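Local coordinates for protein dihydrofolate reductase (PDB 3IA4) that reduces 7,8-dihydrofolate to tetrahydrofolate with NADPH, and is held here with that cofactor and the inhibitor methotrexate, at residues 8-13 / 119-124. Numbering follows the deposited sequence.
Sequences ALANNR and LTTEGD. With NDP (NADPH dihydro-nicotinamide-adenine-dinucleotide phosphate), chain E.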
loop_
_atom_site.group_PDB
_atom_site.type_symbol
_atom_site.label_atom_id
_atom_site.label_comp_id
_atom_site.label_asym_id
_atom_site.label_seq_id
_atom_site.Cartn_x
_atom_site.Cartn_y
_atom_site.Cartn_z
ATOM N N ALA A 8 -0.043 -1.992 -5.473
ATOM C CA ALA A 8 -0.304 -2.657 -6.758
ATOM C C ALA A 8 0.319 -1.765 -7.869
ATOM O O ALA A 8 0.003 -0.579 -7.971
ATOM C CB ALA A 8 -1.806 -2.773 -6.996
ATOM N N LEU A 9 1.215 -2.366 -8.638
ATOM C CA LEU A 9 1.990 -1.619 -9.680
ATOM C C LEU A 9 1.604 -2.079 -11.071
ATOM O O LEU A 9 1.737 -3.261 -11.391
ATOM C CB LEU A 9 3.475 -1.878 -9.575
ATOM C CG LEU A 9 4.317 -1.175 -8.456
ATOM C CD1 LEU A 9 3.687 -1.402 -7.055
ATOM C CD2 LEU A 9 5.785 -1.734 -8.566
ATOM N N ALA A 10 1.212 -1.144 -11.919
ATOM C CA ALA A 10 1.176 -1.471 -13.350
ATOM C C ALA A 10 2.608 -1.349 -13.916
ATOM O O ALA A 10 3.586 -1.135 -13.169
ATOM C CB ALA A 10 0.214 -0.550 -14.043
ATOM N N ASN A 11 2.756 -1.455 -15.242
ATOM C CA ASN A 11 4.098 -1.381 -15.823
ATOM C C ASN A 11 4.756 -0.039 -15.470
ATOM O O ASN A 11 4.061 0.965 -15.301
ATOM C CB ASN A 11 4.011 -1.528 -17.343
ATOM C CG ASN A 11 3.627 -2.953 -17.769
ATOM O OD1 ASN A 11 3.775 -3.894 -17.000
ATOM N ND2 ASN A 11 3.188 -3.114 -19.022
ATOM N N ASN A 12 6.097 -0.056 -15.400
ATOM C CA ASN A 12 6.907 1.133 -15.137
ATOM C C ASN A 12 6.547 1.696 -13.731
ATOM O O ASN A 12 6.759 2.888 -13.494
ATOM C CB ASN A 12 6.659 2.195 -16.223
ATOM C CG ASN A 12 6.851 1.649 -17.618
ATOM O OD1 ASN A 12 7.844 0.993 -17.869
ATOM N ND2 ASN A 12 5.822 1.807 -18.494
ATOM N N ARG A 13 6.090 0.812 -12.814
ATOM C CA ARG A 13 5.784 1.179 -11.399
ATOM C C ARG A 13 4.677 2.191 -11.233
ATOM O O ARG A 13 4.576 2.881 -10.229
ATOM C CB ARG A 13 7.057 1.689 -10.626
ATOM C CG ARG A 13 8.234 0.806 -10.873
ATOM C CD ARG A 13 9.334 1.117 -9.764
ATOM N NE ARG A 13 9.815 2.533 -9.722
ATOM C CZ ARG A 13 10.816 3.033 -10.449
ATOM N NH1 ARG A 13 11.493 2.247 -11.291
ATOM N NH2 ARG A 13 11.199 4.286 -10.295
ATOM N N LEU A 119 -0.280 -4.249 -17.426
ATOM C CA LEU A 119 -0.996 -3.162 -18.064
ATOM C C LEU A 119 -0.023 -1.996 -18.215
ATOM O O LEU A 119 0.702 -1.705 -17.273
ATOM C CB LEU A 119 -2.150 -2.742 -17.147
ATOM C CG LEU A 119 -2.864 -1.454 -17.541
ATOM C CD1 LEU A 119 -3.687 -1.572 -18.802
ATOM C CD2 LEU A 119 -3.767 -1.183 -16.371
ATOM N N THR A 120 0.031 -1.380 -19.408
ATOM C CA THR A 120 0.749 -0.102 -19.554
ATOM C C THR A 120 -0.318 1.022 -19.522
ATOM O O THR A 120 -1.234 1.084 -20.369
ATOM C CB THR A 120 1.508 -0.042 -20.850
ATOM O OG1 THR A 120 2.520 -1.059 -20.829
ATOM C CG2 THR A 120 2.160 1.349 -21.027
ATOM N N THR A 121 -0.215 1.862 -18.528
ATOM C CA THR A 121 -1.202 2.930 -18.367
ATOM C C THR A 121 -0.435 4.197 -17.995
ATOM O O THR A 121 0.677 4.114 -17.458
ATOM C CB THR A 121 -2.289 2.516 -17.320
ATOM O OG1 THR A 121 -3.408 3.416 -17.380
ATOM C CG2 THR A 121 -1.761 2.476 -15.945
ATOM N N GLU A 122 -0.963 5.363 -18.313
ATOM C CA GLU A 122 -0.302 6.616 -17.866
ATOM C C GLU A 122 -0.506 6.863 -16.369
ATOM O O GLU A 122 -1.531 6.563 -15.771
ATOM C CB GLU A 122 -0.842 7.819 -18.639
ATOM C CG GLU A 122 -0.147 7.989 -20.010
ATOM C CD GLU A 122 -0.778 9.117 -20.821
ATOM O OE1 GLU A 122 -1.538 9.955 -20.201
ATOM O OE2 GLU A 122 -0.571 9.110 -22.069
ATOM N N GLY A 123 0.521 7.407 -15.726
ATOM C CA GLY A 123 0.433 7.688 -14.314
ATOM C C GLY A 123 0.728 9.142 -13.948
ATOM O O GLY A 123 1.231 9.894 -14.768
ATOM N N ASP A 124 0.391 9.514 -12.701
ATOM C CA ASP A 124 0.964 10.716 -12.102
ATOM C C ASP A 124 1.588 10.443 -10.716
ATOM O O ASP A 124 1.954 11.375 -10.006
ATOM C CB ASP A 124 -0.047 11.887 -12.065
ATOM C CG ASP A 124 -1.197 11.659 -11.116
ATOM O OD1 ASP A 124 -1.143 10.784 -10.197
ATOM O OD2 ASP A 124 -2.188 12.417 -11.247
HETATM P PA NDP E . -0.151 10.185 -0.148
HETATM O O1A NDP E . 1.227 9.640 0.125
HETATM O O2A NDP E . -1.364 9.311 -0.074
HETATM O O5B NDP E . -0.480 11.501 0.766
HETATM C C5B NDP E . 0.528 12.527 0.882
HETATM C C4B NDP E . 0.028 13.469 1.971
HETATM O O4B NDP E . 0.343 12.843 3.223
HETATM C C3B NDP E . 0.891 14.753 2.034
HETATM O O3B NDP E . 0.419 15.706 1.087
HETATM C C2B NDP E . 0.777 15.189 3.486
HETATM O O2B NDP E . -0.556 15.600 3.804
HETATM C C1B NDP E . 0.896 13.828 4.143
HETATM N N9A NDP E . 2.280 13.462 4.512
HETATM C C8A NDP E . 3.177 12.877 3.703
HETATM N N7A NDP E . 4.313 12.587 4.371
HETATM C C5A NDP E . 4.122 12.986 5.659
HETATM C C6A NDP E . 4.879 12.952 6.919
HETATM N N6A NDP E . 6.162 12.470 6.996
HETATM N N1A NDP E . 4.228 13.471 8.016
HETATM C C2A NDP E . 2.985 13.942 8.029
HETATM N N3A NDP E . 2.255 13.995 6.918
HETATM C C4A NDP E . 2.779 13.529 5.736
HETATM O O3 NDP E . -0.182 10.956 -1.571
HETATM P PN NDP E . 0.340 10.680 -3.068
HETATM O O1N NDP E . 1.815 10.524 -3.036
HETATM O O2N NDP E . -0.263 11.716 -3.946
HETATM O O5D NDP E . -0.222 9.235 -3.393
HETATM C C5D NDP E . -1.602 9.096 -3.699
HETATM C C4D NDP E . -1.758 8.349 -5.019
HETATM O O4D NDP E . -1.359 6.939 -4.844
HETATM C C3D NDP E . -3.198 8.304 -5.551
HETATM O O3D NDP E . -3.162 8.374 -6.989
HETATM C C2D NDP E . -3.697 6.912 -5.158
HETATM O O2D NDP E . -4.760 6.403 -6.002
HETATM C C1D NDP E . -2.433 6.117 -5.342
HETATM N N1N NDP E . -2.347 4.881 -4.571
HETATM C C2N NDP E . -2.093 3.753 -5.235
HETATM C C3N NDP E . -1.889 2.586 -4.542
HETATM C C7N NDP E . -1.622 1.338 -5.325
HETATM O O7N NDP E . -1.299 0.341 -4.713
HETATM N N7N NDP E . -1.614 1.326 -6.661
HETATM C C4N NDP E . -1.961 2.452 -3.029
HETATM C C5N NDP E . -2.172 3.771 -2.458
HETATM C C6N NDP E . -2.400 4.892 -3.220
HETATM P P2B NDP E . -0.840 17.064 4.448
HETATM O O1X NDP E . -2.222 16.934 4.918
HETATM O O2X NDP E . 0.251 17.234 5.449
HETATM O O3X NDP E . -0.595 18.034 3.325
HETATM O O HOH W 1 2.088 1.588 -16.908
HETATM O O HOH W 2 3.680 3.900 -18.034
HETATM O O HOH W 3 5.072 -0.329 -20.938
#
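Asn-11 and Thr-120 set their side chains at about a right angle where, in the dihydrofolate reductase fold, the turn after strand 2-9 meets the loop that follows strand 111-117. Asn-11 holds CG beside its backbone N (chi1 -70°), anti to the carbonyl carbon, and ND2 donates to Thr-120 OG1 at 2.8 Å. Asparagine suits the place because its amide N-H lies in the plane of the group, and OG1 sits 7° from that plane, nearly in line with the N-H (167°). The backbone N of Asn-11 also donates, to Leu-119 O at 2.9 Å, so main chain and side chain of one residue each grip the loop. An alanine here would probably leave Thr-120 OG1 without its amide donor and the loop freer to shift. Ala-10, with its lone methyl, lets the loop come close: CB sits 3.5 Å from Leu-119 O and 4.1 Å from Thr-121 CG2. Two residues back along the strand, Ala-8 hydrogen-bonds the NADPH carboxamide through its backbone, N to O7N and O from N7N. One water bridges the two segments, donating to Asn-11 O at 2.6 Å and accepting from Thr-121 N at 2.8 Å.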